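Local coordinates for protein LRIM1 (Anopheles gambiae, PDB 3O53) that forms a heterodimer with the leucine-rich repeat protein APL1C that regulates complement-like immunity in the mosquito, here seen as its leucine-rich repeat domain, at residues S80-D86 and P99-H105; G248-L254 and Y294-P300. All blocks are in the same frame, centred on the assembly; numbering follows the deposited sequence.

Contact 1. Residues S80-D86 and P99-H105. With NAG (2-acetamido-2-deoxy-beta-D-glucopyranose), chain C.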
loop_
_atom_site.group_PDB
_atom_site.type_symbol
_atom_site.label_atom_id
_atom_site.label_comp_id
_atom_site.label_asym_id
_atom_site.label_seq_id
_atom_site.Cartn_x
_atom_site.Cartn_y
_atom_site.Cartn_z
ATOM N N SER A 80 -23.734 -3.146 7.488
ATOM C CA SER A 80 -23.986 -2.250 6.370
ATOM C C SER A 80 -23.657 -0.782 6.654
ATOM O O SER A 80 -23.441 -0.008 5.723
ATOM C CB SER A 80 -25.456 -2.371 5.962
ATOM O OG SER A 80 -25.785 -1.461 4.928
ATOM N N THR A 81 -23.628 -0.399 7.927
ATOM C CA THR A 81 -23.461 1.009 8.289
ATOM C C THR A 81 -22.017 1.356 8.632
ATOM O O THR A 81 -21.638 2.522 8.622
ATOM C CB THR A 81 -24.375 1.394 9.472
ATOM O OG1 THR A 81 -25.743 1.337 9.052
ATOM C CG2 THR A 81 -24.068 2.803 9.971
ATOM N N LEU A 82 -21.212 0.340 8.920
ATOM C CA LEU A 82 -19.822 0.541 9.311
ATOM C C LEU A 82 -19.040 1.378 8.288
ATOM O O LEU A 82 -19.045 1.077 7.096
ATOM C CB LEU A 82 -19.145 -0.818 9.494
ATOM C CG LEU A 82 -17.925 -0.825 10.409
ATOM C CD1 LEU A 82 -18.324 -0.484 11.842
ATOM C CD2 LEU A 82 -17.232 -2.184 10.337
ATOM N N ARG A 83 -18.383 2.432 8.769
ATOM C CA ARG A 83 -17.586 3.326 7.928
ATOM C C ARG A 83 -16.100 3.196 8.233
ATOM O O ARG A 83 -15.259 3.333 7.353
ATOM C CB ARG A 83 -18.008 4.793 8.138
ATOM C CG ARG A 83 -19.471 5.068 7.830
ATOM C CD ARG A 83 -19.899 6.466 8.284
ATOM N NE ARG A 83 -19.342 7.514 7.433
ATOM C CZ ARG A 83 -19.485 8.820 7.649
ATOM N NH1 ARG A 83 -20.174 9.255 8.697
ATOM N NH2 ARG A 83 -18.935 9.694 6.814
ATOM N N THR A 84 -15.771 2.946 9.489
ATOM C CA THR A 84 -14.378 2.879 9.896
ATOM C C THR A 84 -14.174 1.605 10.690
ATOM O O THR A 84 -14.913 1.330 11.620
ATOM C CB THR A 84 -13.997 4.105 10.751
ATOM O OG1 THR A 84 -14.228 5.293 9.993
ATOM C CG2 THR A 84 -12.530 4.063 11.156
ATOM N N LEU A 85 -13.180 0.820 10.294
ATOM C CA LEU A 85 -12.870 -0.425 10.971
ATOM C C LEU A 85 -11.387 -0.454 11.251
ATOM O O LEU A 85 -10.586 -0.287 10.343
ATOM C CB LEU A 85 -13.243 -1.613 10.082
ATOM C CG LEU A 85 -12.886 -2.993 10.630
ATOM C CD1 LEU A 85 -13.661 -3.279 11.916
ATOM C CD2 LEU A 85 -13.178 -4.058 9.583
ATOM N N ASP A 86 -11.014 -0.673 12.503
ATOM C CA ASP A 86 -9.607 -0.797 12.854
ATOM C C ASP A 86 -9.347 -2.148 13.523
ATOM O O ASP A 86 -9.814 -2.396 14.627
ATOM C CB ASP A 86 -9.203 0.347 13.785
ATOM C CG ASP A 86 -7.715 0.335 14.129
ATOM O OD1 ASP A 86 -7.051 -0.707 13.949
ATOM O OD2 ASP A 86 -7.208 1.374 14.594
ATOM N N PRO A 99 -20.391 -2.263 2.518
ATOM C CA PRO A 99 -20.534 -1.237 1.478
ATOM C C PRO A 99 -20.309 0.199 1.956
ATOM O O PRO A 99 -20.191 1.088 1.115
ATOM C CB PRO A 99 -21.995 -1.394 1.022
ATOM C CG PRO A 99 -22.571 -2.539 1.827
ATOM C CD PRO A 99 -21.700 -2.709 3.015
ATOM N N SER A 100 -20.257 0.425 3.265
ATOM C CA SER A 100 -20.076 1.780 3.801
ATOM C C SER A 100 -18.655 2.048 4.282
ATOM O O SER A 100 -18.359 3.128 4.804
ATOM C CB SER A 100 -21.042 2.034 4.961
ATOM O OG SER A 100 -22.379 2.031 4.509
ATOM N N ILE A 101 -17.776 1.071 4.112
ATOM C CA ILE A 101 -16.392 1.223 4.542
ATOM C C ILE A 101 -15.697 2.353 3.793
ATOM O O ILE A 101 -15.668 2.394 2.558
ATOM C CB ILE A 101 -15.611 -0.094 4.370
ATOM C CG1 ILE A 101 -16.192 -1.155 5.300
ATOM C CG2 ILE A 101 -14.151 0.089 4.710
ATOM C CD1 ILE A 101 -16.073 -0.798 6.783
ATOM N N GLU A 102 -15.132 3.270 4.566
ATOM C CA GLU A 102 -14.394 4.401 4.029
ATOM C C GLU A 102 -12.943 4.304 4.479
ATOM O O GLU A 102 -12.044 4.696 3.752
ATOM C CB GLU A 102 -15.003 5.725 4.521
ATOM C CG GLU A 102 -16.469 5.918 4.147
ATOM C CD GLU A 102 -17.072 7.209 4.701
ATOM O OE1 GLU A 102 -16.502 7.801 5.647
ATOM O OE2 GLU A 102 -18.132 7.629 4.189
ATOM N N THR A 103 -12.720 3.780 5.682
ATOM C CA THR A 103 -11.374 3.698 6.241
ATOM C C THR A 103 -11.145 2.345 6.881
ATOM O O THR A 103 -11.890 1.937 7.768
ATOM C CB THR A 103 -11.140 4.794 7.304
ATOM O OG1 THR A 103 -11.258 6.082 6.691
ATOM C CG2 THR A 103 -9.747 4.665 7.911
ATOM N N LEU A 104 -10.112 1.645 6.422
ATOM C CA LEU A 104 -9.857 0.281 6.868
ATOM C C LEU A 104 -8.421 0.192 7.374
ATOM O O LEU A 104 -7.471 0.245 6.597
ATOM C CB LEU A 104 -10.067 -0.695 5.708
ATOM C CG LEU A 104 -9.904 -2.183 6.014
ATOM C CD1 LEU A 104 -10.876 -2.580 7.095
ATOM C CD2 LEU A 104 -10.118 -3.034 4.758
ATOM N N HIS A 105 -8.276 0.094 8.685
ATOM C CA HIS A 105 -6.976 -0.071 9.308
ATOM C C HIS A 105 -6.803 -1.532 9.649
ATOM O O HIS A 105 -7.514 -2.057 10.496
ATOM C CB HIS A 105 -6.902 0.748 10.592
ATOM C CG HIS A 105 -6.735 2.214 10.360
ATOM N ND1 HIS A 105 -5.529 2.776 9.999
ATOM C CD2 HIS A 105 -7.621 3.234 10.432
ATOM C CE1 HIS A 105 -5.681 4.080 9.859
ATOM N NE2 HIS A 105 -6.939 4.384 10.116
HETATM C C1 NAG C . -8.347 2.015 18.081
HETATM C C2 NAG C . -8.074 3.410 17.546
HETATM C C3 NAG C . -6.586 3.709 17.629
HETATM C C4 NAG C . -6.051 3.426 19.026
HETATM C C5 NAG C . -6.434 2.029 19.484
HETATM C C6 NAG C . -5.992 1.805 20.925
HETATM C C7 NAG C . -9.408 4.274 15.696
HETATM C C8 NAG C . -9.656 4.155 14.226
HETATM N N2 NAG C . -8.464 3.466 16.161
HETATM O O3 NAG C . -6.364 5.041 17.242
HETATM O O4 NAG C . -4.655 3.520 18.991
HETATM O O5 NAG C . -7.832 1.861 19.385
HETATM O O6 NAG C . -6.678 2.716 21.758
HETATM O O7 NAG C . -10.044 5.070 16.391
HETATM O O HOH W 1 -19.904 -1.278 5.645
#
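The guanidinium of Arg83 meets the carboxylate of Glu102 at its edge. The planes stand 85° apart, nearly perpendicular, and OE1, tilted from the guanidinium plane, lies 3.3 Å from Arg83 NH2, which meets it on the syn side; the bonds to OE2 are weak. The Arg83 chain bends at chi3 (72°), with the guanidinium edge on Glu102, just before strand 103-105. The carboxylate of Asp86 is tilted 36° from the ring of His105, its CG lying 3.7 Å from His105 CB; the ring itself stacks with Tyr126. On the buried side Leu85 CD2 lies 3.7 Å from Leu104 CD1, with Ile101 CD1 beside Leu82. Strands 84-86 and 103-105 run parallel, joined by Leu85 N to Thr103 O and His105 N to Leu85 O. Ser100 OG donates to Ser80 O at 2.6 Å. This is the stacking of a leucine-rich repeat solenoid: leucines on one face of the strands, Thr84, Asp86, Thr103 and His105 on the other. Two N-H donors, Glu102 N and Thr103 N, grip Arg83 O, and Glu102 shares Arg83 with Glu61, just ahead of strand 62-64. Asp86 is held by Asn88 N at OD1 and, at OD2, by N2 of the N-linked glycan on Asn64 (2.9 Å), which probably limits rotation of the acetamido group.

Contact 2. Residues G248-L254 and Y294-P300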
loop_
_atom_site.group_PDB
_atom_site.type_symbol
_atom_site.label_atom_id
_atom_site.label_comp_id
_atom_site.label_asym_id
_atom_site.label_seq_id
_atom_site.Cartn_x
_atom_site.Cartn_y
_atom_site.Cartn_z
ATOM N N GLY A 248 21.564 -0.022 -10.093
ATOM C CA GLY A 248 22.770 -0.388 -10.832
ATOM C C GLY A 248 22.704 0.071 -12.276
ATOM O O GLY A 248 22.808 -0.733 -13.195
ATOM N N PHE A 249 22.534 1.373 -12.479
ATOM C CA PHE A 249 22.226 1.907 -13.803
ATOM C C PHE A 249 23.372 1.787 -14.797
ATOM O O PHE A 249 24.533 1.922 -14.434
ATOM C CB PHE A 249 21.865 3.390 -13.707
ATOM C CG PHE A 249 20.547 3.652 -13.056
ATOM C CD1 PHE A 249 19.372 3.220 -13.647
ATOM C CD2 PHE A 249 20.481 4.356 -11.864
ATOM C CE1 PHE A 249 18.154 3.465 -13.050
ATOM C CE2 PHE A 249 19.262 4.603 -11.257
ATOM C CZ PHE A 249 18.097 4.157 -11.849
ATOM N N HIS A 250 23.022 1.555 -16.058
ATOM C CA HIS A 250 23.940 1.775 -17.161
ATOM C C HIS A 250 23.964 3.274 -17.432
ATOM O O HIS A 250 22.910 3.902 -17.526
ATOM C CB HIS A 250 23.463 1.000 -18.397
ATOM C CG HIS A 250 23.993 1.527 -19.695
ATOM N ND1 HIS A 250 25.339 1.685 -19.944
ATOM C CD2 HIS A 250 23.355 1.905 -20.828
ATOM C CE1 HIS A 250 25.507 2.150 -21.169
ATOM N NE2 HIS A 250 24.318 2.292 -21.727
ATOM N N CYS A 251 25.154 3.858 -17.536
ATOM C CA CYS A 251 25.271 5.302 -17.729
ATOM C C CYS A 251 24.442 5.787 -18.909
ATOM O O CYS A 251 23.762 6.807 -18.819
ATOM C CB CYS A 251 26.735 5.704 -17.921
ATOM S SG CYS A 251 27.691 5.632 -16.399
ATOM N N GLY A 252 24.491 5.052 -20.013
ATOM C CA GLY A 252 23.744 5.431 -21.195
ATOM C C GLY A 252 22.269 5.629 -20.902
ATOM O O GLY A 252 21.630 6.500 -21.487
ATOM N N THR A 253 21.709 4.826 -20.001
ATOM C CA THR A 253 20.275 4.909 -19.760
ATOM C C THR A 253 19.942 6.213 -19.029
ATOM O O THR A 253 18.916 6.839 -19.292
ATOM C CB THR A 253 19.748 3.683 -18.993
ATOM O OG1 THR A 253 18.379 3.450 -19.347
ATOM C CG2 THR A 253 19.870 3.879 -17.472
ATOM N N LEU A 254 20.818 6.632 -18.122
ATOM C CA LEU A 254 20.634 7.909 -17.441
ATOM C C LEU A 254 20.807 9.076 -18.418
ATOM O O LEU A 254 20.005 10.003 -18.434
ATOM C CB LEU A 254 21.611 8.042 -16.272
ATOM C CG LEU A 254 21.375 7.052 -15.129
ATOM C CD1 LEU A 254 22.519 7.091 -14.145
ATOM C CD2 LEU A 254 20.050 7.349 -14.428
ATOM N N TYR A 294 23.265 10.007 -9.773
ATOM C CA TYR A 294 23.283 8.558 -9.578
ATOM C C TYR A 294 24.540 7.855 -10.098
ATOM O O TYR A 294 25.089 8.223 -11.123
ATOM C CB TYR A 294 22.042 7.944 -10.204
ATOM C CG TYR A 294 20.760 8.494 -9.626
ATOM C CD1 TYR A 294 20.512 8.467 -8.255
ATOM C CD2 TYR A 294 19.790 9.028 -10.457
ATOM C CE1 TYR A 294 19.323 8.976 -7.733
ATOM C CE2 TYR A 294 18.613 9.522 -9.954
ATOM C CZ TYR A 294 18.381 9.497 -8.603
ATOM O OH TYR A 294 17.183 9.998 -8.148
ATOM N N CYS A 295 24.989 6.847 -9.360
ATOM C CA CYS A 295 26.091 6.009 -9.790
ATOM C C CYS A 295 25.682 5.317 -11.070
ATOM O O CYS A 295 24.502 5.082 -11.303
ATOM C CB CYS A 295 26.415 4.954 -8.728
ATOM S SG CYS A 295 26.879 5.667 -7.119
ATOM N N CYS A 296 26.653 4.983 -11.902
ATOM C CA CYS A 296 26.347 4.217 -13.095
ATOM C C CYS A 296 27.596 3.532 -13.631
ATOM O O CYS A 296 28.711 3.938 -13.322
ATOM C CB CYS A 296 25.722 5.116 -14.160
ATOM S SG CYS A 296 26.791 6.439 -14.744
ATOM N N GLU A 297 27.388 2.482 -14.422
ATOM C CA GLU A 297 28.474 1.721 -15.017
ATOM C C GLU A 297 28.209 1.650 -16.508
ATOM O O GLU A 297 27.056 1.643 -16.934
ATOM C CB GLU A 297 28.522 0.312 -14.418
ATOM C CG GLU A 297 29.581 -0.602 -15.017
ATOM C CD GLU A 297 30.946 -0.425 -14.375
ATOM O OE1 GLU A 297 31.152 -0.950 -13.259
ATOM O OE2 GLU A 297 31.819 0.224 -14.990
ATOM N N ASP A 298 29.265 1.614 -17.309
ATOM C CA ASP A 298 29.100 1.475 -18.748
ATOM C C ASP A 298 28.764 0.027 -19.105
ATOM O O ASP A 298 29.628 -0.846 -19.124
ATOM C CB ASP A 298 30.349 1.950 -19.482
ATOM C CG ASP A 298 30.579 3.440 -19.317
ATOM O OD1 ASP A 298 29.784 4.225 -19.872
ATOM O OD2 ASP A 298 31.548 3.826 -18.629
ATOM N N LEU A 299 27.481 -0.212 -19.346
ATOM C CA LEU A 299 26.991 -1.499 -19.813
ATOM C C LEU A 299 26.394 -1.311 -21.205
ATOM O O LEU A 299 25.182 -1.462 -21.388
ATOM C CB LEU A 299 25.925 -2.040 -18.854
ATOM C CG LEU A 299 26.297 -2.032 -17.370
ATOM C CD1 LEU A 299 25.057 -2.201 -16.489
ATOM C CD2 LEU A 299 27.328 -3.112 -17.077
ATOM N N PRO A 300 27.246 -0.963 -22.187
ATOM C CA PRO A 300 26.878 -0.714 -23.586
ATOM C C PRO A 300 26.455 -1.989 -24.292
ATOM O O PRO A 300 26.063 -2.946 -23.630
ATOM C CB PRO A 300 28.191 -0.218 -24.198
ATOM C CG PRO A 300 29.228 -0.887 -23.384
ATOM C CD PRO A 300 28.692 -0.783 -21.982
HETATM O O HOH W 2 22.976 3.200 -10.149
#
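Cys251 and Cys296 are joined by a disulfide whose SG atoms lie 2.0 Å apart, with a chi3 of 83°, at the centre of the tightly packed part of this contact. The SG of Cys296 sits between its own backbone N and carbonyl carbon (chi1 63°), which turns it toward the first turn of helix 251-259. Beside the disulfide, Leu254 CD1 rests 3.8 Å from Cys296 CB and also touches Tyr294 CB, while its other methyl, CD2, lies over one face of the Phe249 ring, offset toward the rim. Cys295 O comes to the edge of that ring, and a water links this oxygen to Phe249 N. Tyr294 OH reaches away to Leu244 N, just after strand 241-243. The backbones are tied by Glu297 N to Phe249 O at 2.9 Å and by Cys251 N to Glu297 O, the latter donor lying well above the carbonyl plane. The His250 imidazole is tightly sandwiched too, with Gly252 N 3.2 Å above one face and Leu299 O 3.4 Å above the opposite one, both over the ring centre. Leu299 N donates to His250 ND1 at 2.9 Å, from 35° out of the ring plane. The solvent side is looser: Glu297 points away from 248-254, Asp298 is poorly ordered and Pro300 exposed, whereas the Leu299 side chain turns to helix 303-310. With the second disulfide, Cys283-Cys295, and a helix starting right after His250, the arrangement is consistent with a cysteine-rich C-terminal cap, as in other extracellular leucine-rich repeat proteins.

After strands 4-8 and 11-15 and helix 22-30, the chain enters the parallel strands 38-40, 62-64 and 84-86, where contact 1 closes a short loop: the 12 residues between its segments include strand 91-97 and bring the chain back beside strand 84-86. The parallel strands continue turn by turn to strand 241-243, beyond which contact 2 opens. Its segments are separated by 39 residues that hold the rest of helix 251-259, helix 262-276 and strand 289-291, a much wider loop. The two loops follow in series, neither nested nor crossed. Their centres are 47 Å apart, on opposite sides of the chain's centre: one joins neighbouring repeats, the other ties the start of helix 251-259 to hairpin strand 294-296 within what is probably the C-terminal cap.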